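Side-chain contacts in L protein (CAS virus, PDB 5MV0), which probably acts as the cap-snatching endonuclease part of a reptarenavirus polymerase, cutting capped leaders from host mRNA to prime viral transcription: residues S19-L24 and C53-G58; A46-L51 and R156-L161; S105-P110 and K114-S119; E145-N150 and T192-K197. All blocks are in the same frame, centred on the assembly; numbering follows the deposited sequence.

Interaction 1. Residues S19-L24 and C53-G58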
loop_
_atom_site.group_PDB
_atom_site.type_symbol
_atom_site.label_atom_id
_atom_site.label_comp_id
_atom_site.label_asym_id
_atom_site.label_seq_id
_atom_site.Cartn_x
_atom_site.Cartn_y
_atom_site.Cartn_z
ATOM N N SER B 19 2.458 0.289 0.058
ATOM C CA SER B 19 1.746 0.652 -1.168
ATOM C C SER B 19 1.798 -0.479 -2.187
ATOM O O SER B 19 0.818 -0.729 -2.908
ATOM C CB SER B 19 2.346 1.926 -1.762
ATOM O OG SER B 19 2.304 3.014 -0.835
ATOM N N ILE B 20 2.949 -1.154 -2.273
ATOM C CA ILE B 20 3.158 -2.220 -3.253
ATOM C C ILE B 20 2.374 -3.474 -2.873
ATOM O O ILE B 20 1.826 -4.160 -3.744
ATOM C CB ILE B 20 4.663 -2.516 -3.372
ATOM C CG1 ILE B 20 5.403 -1.327 -3.981
ATOM C CG2 ILE B 20 4.914 -3.798 -4.186
ATOM C CD1 ILE B 20 6.942 -1.453 -3.925
ATOM N N GLU B 21 2.335 -3.814 -1.578
ATOM C CA GLU B 21 1.643 -5.006 -1.071
ATOM C C GLU B 21 0.740 -4.598 0.081
ATOM O O GLU B 21 1.082 -4.797 1.258
ATOM C CB GLU B 21 2.627 -6.083 -0.596
ATOM C CG GLU B 21 3.252 -6.910 -1.701
ATOM C CD GLU B 21 2.321 -7.995 -2.249
ATOM O OE1 GLU B 21 1.109 -8.031 -1.902
ATOM O OE2 GLU B 21 2.826 -8.829 -3.020
ATOM N N PRO B 22 -0.431 -4.025 -0.220
ATOM C CA PRO B 22 -1.283 -3.459 0.840
ATOM C C PRO B 22 -1.906 -4.479 1.773
ATOM O O PRO B 22 -2.444 -4.074 2.813
ATOM C CB PRO B 22 -2.369 -2.702 0.050
ATOM C CG PRO B 22 -1.744 -2.426 -1.279
ATOM C CD PRO B 22 -0.903 -3.650 -1.563
ATOM N N ASP B 23 -1.874 -5.777 1.453
ATOM C CA ASP B 23 -2.278 -6.774 2.444
ATOM C C ASP B 23 -1.430 -6.698 3.706
ATOM O O ASP B 23 -1.862 -7.161 4.767
ATOM C CB ASP B 23 -2.186 -8.188 1.869
ATOM C CG ASP B 23 -3.295 -8.492 0.885
ATOM O OD1 ASP B 23 -4.329 -7.792 0.911
ATOM O OD2 ASP B 23 -3.130 -9.436 0.085
ATOM N N LEU B 24 -0.226 -6.133 3.615
ATOM C CA LEU B 24 0.620 -6.003 4.792
ATOM C C LEU B 24 0.201 -4.846 5.690
ATOM O O LEU B 24 0.647 -4.790 6.846
ATOM C CB LEU B 24 2.077 -5.816 4.362
ATOM C CG LEU B 24 2.724 -6.954 3.567
ATOM C CD1 LEU B 24 3.998 -6.464 2.891
ATOM C CD2 LEU B 24 3.031 -8.105 4.496
ATOM N N CYS B 53 5.893 -16.867 1.170
ATOM C CA CYS B 53 5.867 -18.323 1.310
ATOM C C CYS B 53 4.444 -18.848 1.187
ATOM O O CYS B 53 4.202 -19.853 0.505
ATOM C CB CYS B 53 6.493 -18.754 2.642
ATOM S SG CYS B 53 8.281 -18.535 2.742
ATOM N N CYS B 54 3.479 -18.157 1.806
ATOM C CA CYS B 54 2.082 -18.563 1.696
ATOM C C CYS B 54 1.602 -18.498 0.259
ATOM O O CYS B 54 0.949 -19.424 -0.231
ATOM C CB CYS B 54 1.197 -17.689 2.577
ATOM S SG CYS B 54 1.390 -17.996 4.331
ATOM N N ARG B 55 1.901 -17.391 -0.429
ATOM C CA ARG B 55 1.524 -17.270 -1.831
ATOM C C ARG B 55 2.135 -18.384 -2.672
ATOM O O ARG B 55 1.455 -18.962 -3.526
ATOM C CB ARG B 55 1.951 -15.911 -2.375
ATOM C CG ARG B 55 1.310 -14.744 -1.663
ATOM C CD ARG B 55 0.672 -13.827 -2.664
ATOM N NE ARG B 55 -0.024 -12.711 -2.040
ATOM C CZ ARG B 55 0.337 -11.448 -2.212
ATOM N NH1 ARG B 55 1.386 -11.178 -2.973
ATOM N NH2 ARG B 55 -0.345 -10.462 -1.636
ATOM N N ASP B 56 3.424 -18.675 -2.466
ATOM C CA ASP B 56 4.098 -19.705 -3.257
ATOM C C ASP B 56 3.503 -21.086 -3.007
ATOM O O ASP B 56 3.553 -21.950 -3.890
ATOM C CB ASP B 56 5.595 -19.732 -2.942
ATOM C CG ASP B 56 6.322 -18.485 -3.413
ATOM O OD1 ASP B 56 5.775 -17.769 -4.272
ATOM O OD2 ASP B 56 7.443 -18.226 -2.922
ATOM N N LEU B 57 2.959 -21.315 -1.814
ATOM C CA LEU B 57 2.330 -22.576 -1.455
ATOM C C LEU B 57 0.824 -22.587 -1.688
ATOM O O LEU B 57 0.198 -23.640 -1.528
ATOM C CB LEU B 57 2.620 -22.903 0.013
ATOM C CG LEU B 57 4.067 -23.194 0.402
ATOM C CD1 LEU B 57 4.237 -23.098 1.923
ATOM C CD2 LEU B 57 4.495 -24.573 -0.098
ATOM N N GLY B 58 0.232 -21.452 -2.050
ATOM C CA GLY B 58 -1.202 -21.387 -2.257
ATOM C C GLY B 58 -2.049 -21.536 -1.010
ATOM O O GLY B 58 -3.180 -22.027 -1.098
#
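E21 and R55 meet in a two-pronged salt bridge. The guanidinium arrives end-on, giving one nitrogen to each carboxylate oxygen: R55 NH1 lies 2.8 Å from E21 OE2, and R55 NH2 is 2.8 Å from E21 OE1. Both oxygens are approached on the syn side but out of the carboxylate plane, by 22° and 26°, because the two flat groups are turned 37° against each other. The N-H directions are moderately straight, and together the two bonds fix the rotation of both groups. E21 OE2 also accepts a hydrogen bond from N152 ND2, so that oxygen is held from two quarters.

A second, weaker charge pair comes from D23. Its OD2 sits at the guanidinium edge, 3.4 Å from R55 NH2, which is thereby shared between two acids. The charge of R55 is probably balanced by both, tightly by E21 and weakly by D23.

In the fold, E21 is the first residue beyond helix 4-20 to leave helical geometry, while R55 stands in the last turn of helix 34-57, which closes at G58 with a Schellman motif. The arrangement is a salt-bridge network between the C-terminal ends of two helices, partly buried, in the arenavirus cap-snatching domain.

Interaction 2. Residues A46-L51 and R156-L161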
loop_
_atom_site.group_PDB
_atom_site.type_symbol
_atom_site.label_atom_id
_atom_site.label_comp_id
_atom_site.label_asym_id
_atom_site.label_seq_id
_atom_site.Cartn_x
_atom_site.Cartn_y
_atom_site.Cartn_z
ATOM N N ALA B 46 9.998 -9.936 8.333
ATOM C CA ALA B 46 9.565 -11.308 8.585
ATOM C C ALA B 46 8.179 -11.570 8.010
ATOM O O ALA B 46 7.915 -12.665 7.499
ATOM C CB ALA B 46 9.583 -11.597 10.090
ATOM N N THR B 47 7.275 -10.584 8.095
ATOM C CA THR B 47 5.909 -10.773 7.597
ATOM C C THR B 47 5.876 -10.882 6.073
ATOM O O THR B 47 5.062 -11.632 5.518
ATOM C CB THR B 47 5.007 -9.622 8.063
ATOM O OG1 THR B 47 4.970 -9.588 9.492
ATOM C CG2 THR B 47 3.607 -9.819 7.573
ATOM N N ILE B 48 6.723 -10.114 5.381
ATOM C CA ILE B 48 6.835 -10.236 3.926
ATOM C C ILE B 48 7.257 -11.657 3.539
ATOM O O ILE B 48 6.687 -12.282 2.628
ATOM C CB ILE B 48 7.815 -9.175 3.383
ATOM C CG1 ILE B 48 7.245 -7.760 3.620
ATOM C CG2 ILE B 48 8.119 -9.411 1.905
ATOM C CD1 ILE B 48 8.244 -6.625 3.347
ATOM N N HIS B 49 8.267 -12.185 4.226
ATOM C CA HIS B 49 8.687 -13.567 4.003
ATOM C C HIS B 49 7.526 -14.544 4.185
ATOM O O HIS B 49 7.298 -15.412 3.330
ATOM C CB HIS B 49 9.829 -13.905 4.957
ATOM C CG HIS B 49 10.376 -15.285 4.792
ATOM N ND1 HIS B 49 10.919 -15.735 3.607
ATOM C CD2 HIS B 49 10.499 -16.304 5.678
ATOM C CE1 HIS B 49 11.347 -16.976 3.767
ATOM N NE2 HIS B 49 11.109 -17.342 5.017
ATOM N N GLU B 50 6.797 -14.435 5.310
ATOM C CA GLU B 50 5.646 -15.307 5.554
ATOM C C GLU B 50 4.624 -15.192 4.440
ATOM O O GLU B 50 4.095 -16.198 3.961
ATOM C CB GLU B 50 4.947 -14.958 6.870
ATOM C CG GLU B 50 5.704 -15.192 8.146
ATOM C CD GLU B 50 5.009 -14.488 9.326
ATOM O OE1 GLU B 50 3.875 -13.968 9.145
ATOM O OE2 GLU B 50 5.601 -14.439 10.421
ATOM N N LEU B 51 4.291 -13.959 4.058
ATOM C CA LEU B 51 3.297 -13.738 3.010
ATOM C C LEU B 51 3.688 -14.437 1.713
ATOM O O LEU B 51 2.873 -15.127 1.090
ATOM C CB LEU B 51 3.125 -12.239 2.757
ATOM C CG LEU B 51 2.132 -11.893 1.641
ATOM C CD1 LEU B 51 0.798 -12.597 1.913
ATOM C CD2 LEU B 51 1.941 -10.389 1.536
ATOM N N ARG B 156 15.636 -4.430 -2.935
ATOM C CA ARG B 156 16.319 -3.298 -2.322
ATOM C C ARG B 156 15.541 -2.767 -1.121
ATOM O O ARG B 156 16.140 -2.310 -0.138
ATOM C CB ARG B 156 16.529 -2.197 -3.361
ATOM C CG ARG B 156 17.333 -1.022 -2.860
ATOM C CD ARG B 156 18.667 -1.487 -2.309
ATOM N NE ARG B 156 19.450 -0.387 -1.749
ATOM C CZ ARG B 156 20.412 0.260 -2.397
ATOM N NH1 ARG B 156 20.721 -0.073 -3.648
ATOM N NH2 ARG B 156 21.070 1.239 -1.788
ATOM N N LEU B 157 14.211 -2.813 -1.179
ATOM C CA LEU B 157 13.423 -2.306 -0.056
ATOM C C LEU B 157 13.496 -3.245 1.149
ATOM O O LEU B 157 13.558 -2.782 2.295
ATOM C CB LEU B 157 11.977 -2.076 -0.490
ATOM C CG LEU B 157 11.759 -0.995 -1.556
ATOM C CD1 LEU B 157 10.271 -0.831 -1.888
ATOM C CD2 LEU B 157 12.365 0.338 -1.105
ATOM N N LEU B 158 13.488 -4.564 0.919
ATOM C CA LEU B 158 13.742 -5.505 2.008
ATOM C C LEU B 158 15.097 -5.251 2.636
ATOM O O LEU B 158 15.255 -5.357 3.862
ATOM C CB LEU B 158 13.691 -6.950 1.510
ATOM C CG LEU B 158 12.381 -7.736 1.504
ATOM C CD1 LEU B 158 11.823 -7.934 2.932
ATOM C CD2 LEU B 158 11.381 -7.054 0.616
ATOM N N PHE B 159 16.101 -4.982 1.800
ATOM C CA PHE B 159 17.426 -4.645 2.305
ATOM C C PHE B 159 17.386 -3.391 3.168
ATOM O O PHE B 159 17.991 -3.346 4.244
ATOM C CB PHE B 159 18.412 -4.446 1.147
ATOM C CG PHE B 159 19.691 -3.790 1.585
ATOM C CD1 PHE B 159 20.652 -4.527 2.277
ATOM C CD2 PHE B 159 19.907 -2.431 1.378
ATOM C CE1 PHE B 159 21.822 -3.919 2.729
ATOM C CE2 PHE B 159 21.073 -1.820 1.830
ATOM C CZ PHE B 159 22.035 -2.562 2.494
ATOM N N GLU B 160 16.705 -2.342 2.693
ATOM C CA GLU B 160 16.680 -1.083 3.441
ATOM C C GLU B 160 15.978 -1.231 4.785
ATOM O O GLU B 160 16.347 -0.544 5.748
ATOM C CB GLU B 160 16.004 0.017 2.616
ATOM C CG GLU B 160 16.795 0.423 1.392
ATOM C CD GLU B 160 18.142 1.047 1.739
ATOM O OE1 GLU B 160 18.250 1.695 2.796
ATOM O OE2 GLU B 160 19.101 0.877 0.959
ATOM N N LEU B 161 14.961 -2.094 4.875
ATOM C CA LEU B 161 14.348 -2.353 6.179
ATOM C C LEU B 161 15.401 -2.824 7.166
ATOM O O LEU B 161 15.440 -2.382 8.319
ATOM C CB LEU B 161 13.252 -3.417 6.066
ATOM C CG LEU B 161 11.964 -3.081 5.328
ATOM C CD1 LEU B 161 11.039 -4.275 5.452
ATOM C CD2 LEU B 161 11.330 -1.810 5.937
#
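Helix-to-helix packing in the interior of the domain brings I48 of helix 34-57 against L158 and L161 of helix 155-170. The nearest CA atoms, those of I48 and L158, are 8.6 Å apart, and each of the three side chains leaves its backbone toward the opposite helix. I48 and L158 reach for one another tip to tip, and the closest pair is I48 CD1 with L158 CD1 at 3.8 Å. The same I48 methyl also lies 4.2 Å from L158 CD2, so it faces both branches of the leucine fork. I48 uses its other branch as well: CG2, anti to the backbone N, comes to 4.1 Å from L158 CD1. L161, one helical turn after L158, adds a lighter touch through its CD1, 4.2 Å from I48 CD1.

This small interface is part of a core of several helices within a domain of the PDDEXK nuclease clan. I17 of helix 4-20 touches both I48 and L161, joining the contact as a third wall, and V153 from the preceding loop lies against L158. On helix 155-170, polar groups are paired away from the seam: R156 NE donates to E160 OE2 over 3.0 Å, nearly straight at 166°, through the anti lone pair of that oxygen, and R156 NH2 bonds S201 OG.

Interaction 3. Residues S105-P110 and K114-S119. With PO4 (phosphate ion), chain H.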
loop_
_atom_site.group_PDB
_atom_site.type_symbol
_atom_site.label_atom_id
_atom_site.label_comp_id
_atom_site.label_asym_id
_atom_site.label_seq_id
_atom_site.Cartn_x
_atom_site.Cartn_y
_atom_site.Cartn_z
ATOM N N SER B 105 10.589 -18.706 8.274
ATOM C CA SER B 105 11.520 -17.842 8.982
ATOM C C SER B 105 12.702 -17.561 8.075
ATOM O O SER B 105 12.919 -18.245 7.067
ATOM C CB SER B 105 11.996 -18.495 10.280
ATOM O OG SER B 105 12.773 -19.641 9.956
ATOM N N THR B 106 13.478 -16.554 8.455
ATOM C CA THR B 106 14.772 -16.301 7.846
ATOM C C THR B 106 15.849 -16.448 8.903
ATOM O O THR B 106 15.665 -16.032 10.052
ATOM C CB THR B 106 14.858 -14.895 7.197
ATOM O OG1 THR B 106 14.721 -13.883 8.209
ATOM C CG2 THR B 106 13.766 -14.723 6.148
ATOM N N ARG B 107 16.958 -17.068 8.507
ATOM C CA ARG B 107 18.150 -17.208 9.334
ATOM C C ARG B 107 19.315 -17.211 8.364
ATOM O O ARG B 107 19.278 -17.951 7.377
ATOM C CB ARG B 107 18.153 -18.500 10.172
ATOM C CG ARG B 107 17.106 -18.605 11.300
ATOM C CD ARG B 107 17.355 -17.551 12.378
ATOM N NE ARG B 107 16.521 -17.764 13.564
ATOM C CZ ARG B 107 15.247 -17.389 13.655
ATOM N NH1 ARG B 107 14.656 -16.796 12.623
ATOM N NH2 ARG B 107 14.565 -17.609 14.775
ATOM N N SER B 108 20.328 -16.388 8.631
ATOM C CA SER B 108 21.358 -16.174 7.615
ATOM C C SER B 108 22.260 -17.396 7.461
ATOM O O SER B 108 22.691 -17.716 6.346
ATOM C CB SER B 108 22.196 -14.933 7.944
ATOM O OG SER B 108 22.790 -15.043 9.229
ATOM N N MET B 109 22.542 -18.094 8.557
ATOM C CA MET B 109 23.493 -19.207 8.574
ATOM C C MET B 109 22.768 -20.541 8.498
ATOM O O MET B 109 21.797 -20.756 9.242
ATOM C CB MET B 109 24.344 -19.166 9.843
ATOM C CG MET B 109 25.272 -17.957 9.989
ATOM S SD MET B 109 26.607 -17.863 8.761
ATOM C CE MET B 109 25.851 -17.012 7.376
ATOM N N PRO B 110 23.233 -21.468 7.654
ATOM C CA PRO B 110 22.524 -22.752 7.513
ATOM C C PRO B 110 22.405 -23.535 8.801
ATOM O O PRO B 110 21.408 -24.250 8.980
ATOM C CB PRO B 110 23.360 -23.506 6.464
ATOM C CG PRO B 110 24.652 -22.750 6.349
ATOM C CD PRO B 110 24.327 -21.329 6.677
ATOM N N LYS B 114 18.911 -24.832 10.429
ATOM C CA LYS B 114 18.571 -26.191 10.844
ATOM C C LYS B 114 17.945 -26.204 12.230
ATOM O O LYS B 114 16.949 -26.901 12.458
ATOM C CB LYS B 114 19.815 -27.090 10.814
ATOM C CG LYS B 114 20.405 -27.276 9.423
ATOM C CD LYS B 114 20.859 -28.710 9.177
ATOM C CE LYS B 114 21.828 -28.790 8.001
ATOM N NZ LYS B 114 21.302 -28.101 6.785
ATOM N N ARG B 115 18.524 -25.447 13.165
ATOM C CA ARG B 115 18.000 -25.405 14.526
ATOM C C ARG B 115 16.631 -24.745 14.562
ATOM O O ARG B 115 15.741 -25.186 15.300
ATOM C CB ARG B 115 18.970 -24.665 15.446
ATOM C CG ARG B 115 20.379 -25.238 15.446
ATOM C CD ARG B 115 21.065 -25.021 16.783
ATOM N NE ARG B 115 20.960 -23.636 17.223
ATOM C CZ ARG B 115 21.684 -22.639 16.729
ATOM N NH1 ARG B 115 22.574 -22.870 15.768
ATOM N NH2 ARG B 115 21.513 -21.406 17.194
ATOM N N LYS B 116 16.448 -23.686 13.771
ATOM C CA LYS B 116 15.131 -23.060 13.678
ATOM C C LYS B 116 14.100 -24.046 13.154
ATOM O O LYS B 116 13.017 -24.192 13.729
ATOM C CB LYS B 116 15.195 -21.818 12.779
ATOM C CG LYS B 116 13.839 -21.172 12.541
ATOM C CD LYS B 116 13.087 -20.887 13.855
ATOM C CE LYS B 116 11.835 -20.052 13.580
ATOM N NZ LYS B 116 10.970 -19.847 14.781
ATOM N N ILE B 117 14.422 -24.738 12.058
ATOM C CA ILE B 117 13.495 -25.719 11.500
ATOM C C ILE B 117 13.158 -26.783 12.538
ATOM O O ILE B 117 11.995 -27.186 12.687
ATOM C CB ILE B 117 14.077 -26.345 10.217
ATOM C CG1 ILE B 117 14.134 -25.307 9.085
ATOM C CG2 ILE B 117 13.255 -27.555 9.797
ATOM C CD1 ILE B 117 15.078 -25.692 7.950
ATOM N N THR B 118 14.165 -27.241 13.283
ATOM C CA THR B 118 13.923 -28.257 14.305
ATOM C C THR B 118 13.005 -27.725 15.398
ATOM O O THR B 118 12.044 -28.391 15.794
ATOM C CB THR B 118 15.247 -28.724 14.906
ATOM O OG1 THR B 118 16.054 -29.306 13.878
ATOM C CG2 THR B 118 15.001 -29.759 15.992
ATOM N N SER B 119 13.289 -26.520 15.900
ATOM C CA SER B 119 12.445 -25.950 16.942
ATOM C C SER B 119 11.013 -25.769 16.456
ATOM O O SER B 119 10.064 -26.000 17.211
ATOM C CB SER B 119 13.013 -24.614 17.411
ATOM O OG SER B 119 12.892 -23.654 16.375
HETATM P P PO4 H . 14.103 -20.970 18.874
HETATM O O1 PO4 H . 14.606 -19.615 19.311
HETATM O O2 PO4 H . 15.237 -21.958 18.995
HETATM O O3 PO4 H . 12.975 -21.427 19.756
HETATM O O4 PO4 H . 13.626 -20.917 17.447
#
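R107 and K116 cross at about a right angle, the lysine chain passing over one face of the guanidinium. K116 CG stands 4.2 Å above that plane, over its centre, and K116 CD is 3.7 Å from R107 NH2. The first K116 torsion points CG away from the backbone N (chi1 175°), and a bend at chi2 then carries the chain along R107, with CG and CE also against S105. Here S105 OG lies 3.2 Å from K116 CG, a close van der Waals approach, while its polar partner is S144 OG. R107 NH1 donates to T106 O at 2.9 Å; this oxygen lies in the guanidinium plane, the donor standing above the carbonyl plane.

R107 NH2 and K116 NZ come within 4.2 Å, but K116 NZ forms a salt bridge with D120. A phosphate, probably from the crystallisation liquor, places its O4 3.0 Å from S119 OG, and S67, N69 and H84 of the fourth subunit hydrogen-bond the ion.

In the first turn of the helix, K114 N donates to P110 O across 2.9 Å. Helix 110-122 thus lies against the end of strand 98-106 through K116, with strand 137-145 beside them and helix 181-192 meeting R107 through E186.

Interaction 4. Residues E145-N150 and T192-K197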
loop_
_atom_site.group_PDB
_atom_site.type_symbol
_atom_site.label_atom_id
_atom_site.label_comp_id
_atom_site.label_asym_id
_atom_site.label_seq_id
_atom_site.Cartn_x
_atom_site.Cartn_y
_atom_site.Cartn_z
ATOM N N GLU B 145 15.098 -19.731 5.493
ATOM C CA GLU B 145 15.909 -19.337 4.351
ATOM C C GLU B 145 16.818 -18.171 4.701
ATOM O O GLU B 145 16.587 -17.438 5.666
ATOM C CB GLU B 145 15.007 -19.006 3.153
ATOM C CG GLU B 145 14.456 -20.284 2.575
ATOM C CD GLU B 145 13.381 -20.079 1.548
ATOM O OE1 GLU B 145 12.956 -18.921 1.334
ATOM O OE2 GLU B 145 12.951 -21.097 0.966
ATOM N N THR B 146 17.880 -18.012 3.935
ATOM C CA THR B 146 18.860 -16.982 4.189
ATOM C C THR B 146 18.360 -15.581 4.114
ATOM O O THR B 146 18.743 -14.778 4.868
ATOM C CB THR B 146 20.091 -17.063 3.251
ATOM O OG1 THR B 146 20.548 -18.392 3.181
ATOM C CG2 THR B 146 21.129 -16.350 3.799
ATOM N N LYS B 147 17.501 -15.338 3.158
ATOM C CA LYS B 147 16.940 -14.023 2.888
ATOM C C LYS B 147 15.429 -14.141 2.781
ATOM O O LYS B 147 14.912 -15.196 2.404
ATOM C CB LYS B 147 17.494 -13.424 1.582
ATOM C CG LYS B 147 18.955 -12.983 1.659
ATOM C CD LYS B 147 19.424 -12.439 0.316
ATOM C CE LYS B 147 20.948 -12.376 0.222
ATOM N NZ LYS B 147 21.565 -11.363 1.114
ATOM N N PRO B 148 14.697 -13.079 3.094
ATOM C CA PRO B 148 13.238 -13.154 2.979
ATOM C C PRO B 148 12.839 -13.254 1.517
ATOM O O PRO B 148 13.463 -12.651 0.645
ATOM C CB PRO B 148 12.754 -11.849 3.618
ATOM C CG PRO B 148 13.916 -10.929 3.547
ATOM C CD PRO B 148 15.154 -11.772 3.592
ATOM N N ARG B 149 11.827 -14.069 1.253
ATOM C CA ARG B 149 11.219 -14.089 -0.070
ATOM C C ARG B 149 10.528 -12.753 -0.310
ATOM O O ARG B 149 9.670 -12.341 0.476
ATOM C CB ARG B 149 10.225 -15.236 -0.171
ATOM C CG ARG B 149 10.884 -16.612 -0.059
ATOM C CD ARG B 149 9.990 -17.705 -0.638
ATOM N NE ARG B 149 10.496 -19.035 -0.307
ATOM C CZ ARG B 149 9.874 -20.177 -0.601
ATOM N NH1 ARG B 149 8.721 -20.166 -1.253
ATOM N NH2 ARG B 149 10.417 -21.335 -0.249
ATOM N N ASN B 150 10.901 -12.060 -1.376
ATOM C CA ASN B 150 10.389 -10.706 -1.538
ATOM C C ASN B 150 9.147 -10.618 -2.422
ATOM O O ASN B 150 8.404 -9.634 -2.314
ATOM C CB ASN B 150 11.503 -9.793 -2.062
ATOM C CG ASN B 150 12.058 -10.252 -3.387
ATOM O OD1 ASN B 150 12.696 -11.298 -3.477
ATOM N ND2 ASN B 150 11.870 -9.437 -4.417
ATOM N N THR B 192 25.532 -8.831 6.592
ATOM C CA THR B 192 26.791 -9.145 5.909
ATOM C C THR B 192 26.607 -10.060 4.701
ATOM O O THR B 192 27.568 -10.259 3.951
ATOM C CB THR B 192 27.805 -9.801 6.860
ATOM O OG1 THR B 192 27.345 -11.107 7.230
ATOM C CG2 THR B 192 27.990 -8.965 8.115
ATOM N N THR B 193 25.427 -10.640 4.497
ATOM C CA THR B 193 25.214 -11.485 3.327
ATOM C C THR B 193 24.815 -10.695 2.080
ATOM O O THR B 193 24.681 -11.291 1.005
ATOM C CB THR B 193 24.157 -12.560 3.617
ATOM O OG1 THR B 193 22.849 -11.975 3.620
ATOM C CG2 THR B 193 24.425 -13.230 4.964
ATOM N N TYR B 194 24.620 -9.387 2.186
ATOM C CA TYR B 194 24.339 -8.583 1.005
ATOM C C TYR B 194 25.638 -8.115 0.357
ATOM O O TYR B 194 26.688 -8.045 0.995
ATOM C CB TYR B 194 23.467 -7.385 1.364
ATOM C CG TYR B 194 22.034 -7.758 1.643
ATOM C CD1 TYR B 194 21.083 -7.747 0.625
ATOM C CD2 TYR B 194 21.630 -8.130 2.920
ATOM C CE1 TYR B 194 19.770 -8.093 0.870
ATOM C CE2 TYR B 194 20.317 -8.478 3.175
ATOM C CZ TYR B 194 19.392 -8.460 2.150
ATOM O OH TYR B 194 18.086 -8.806 2.410
ATOM N N ASP B 195 25.551 -7.778 -0.926
ATOM C CA ASP B 195 26.733 -7.375 -1.674
ATOM C C ASP B 195 27.224 -5.991 -1.244
ATOM O O ASP B 195 26.472 -5.152 -0.730
ATOM C CB ASP B 195 26.434 -7.383 -3.176
ATOM C CG ASP B 195 25.252 -6.515 -3.533
ATOM O OD1 ASP B 195 25.453 -5.334 -3.872
ATOM O OD2 ASP B 195 24.111 -7.007 -3.457
ATOM N N PHE B 196 28.517 -5.763 -1.487
ATOM C CA PHE B 196 29.174 -4.521 -1.096
ATOM C C PHE B 196 28.527 -3.302 -1.740
ATOM O O PHE B 196 28.478 -2.230 -1.124
ATOM C CB PHE B 196 30.659 -4.607 -1.469
ATOM C CG PHE B 196 31.459 -3.377 -1.130
ATOM C CD1 PHE B 196 31.949 -3.185 0.150
ATOM C CD2 PHE B 196 31.764 -2.437 -2.112
ATOM C CE1 PHE B 196 32.696 -2.067 0.457
ATOM C CE2 PHE B 196 32.521 -1.320 -1.814
ATOM C CZ PHE B 196 32.987 -1.132 -0.530
ATOM N N LYS B 197 28.025 -3.435 -2.973
ATOM C CA LYS B 197 27.443 -2.273 -3.635
ATOM C C LYS B 197 26.135 -1.871 -2.968
ATOM O O LYS B 197 25.900 -0.683 -2.713
ATOM C CB LYS B 197 27.233 -2.553 -5.126
ATOM C CG LYS B 197 26.580 -1.385 -5.876
ATOM C CD LYS B 197 26.631 -1.589 -7.388
ATOM C CE LYS B 197 26.067 -0.382 -8.135
ATOM N NZ LYS B 197 24.576 -0.430 -8.158
#
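K147 brings its ammonium group to T193 and Y194 together. Its NZ donates to T193 OG1 at 2.9 Å and, more weakly, to T193 O at 3.1 Å. The threonine hydroxyl also has a partner beyond the contact, in the carbonyl of S190.

The aromatic partner takes the same nitrogen over its face: K147 NZ sits 3.5 Å from the centroid of the Y194 ring, only 2° off the ring normal, and is almost equally far from all six carbons. This is a cation-pi interaction with the charge centred above the ring. The K147 chain runs extended until chi4, where a turn of -68° sets NZ over the ring.

In the fold, the loop that follows strand 137-145 is thus joined to the turn linking helices 181-192 and 196-200. Y194 also makes an edge-to-face contact with F159 of helix 155-170, and P148 CD lies near its hydroxyl.

R149 of the loop grips E145, the end of strand 137-145, side-on, with R149 NE on E145 OE1 at 3.0 Å and R149 NH2 on E145 OE2 at 2.8 Å, both nearly straight.

How the interactions relate
Interaction 2 is the fully buried contact, apolar throughout, whereas interaction 3 lies at the surface and interactions 1 and 4 are partly buried; these three rely on charged side chains. Interactions 1 and 2 share helix 34-57 and touch directly, L24 packing on T47, I48 and L51. Between interactions 3 and 4 the join is backbone pairing of neighbouring strands, R107 N to E145 O and S105 O to E145 N. H49 links interaction 2 to both, through R149 N and, weakly, S105 O. A salt bridge from D56 to R149 connects interactions 1 and 4, while interactions 1 and 3 do not touch, their centres about 22 Å apart.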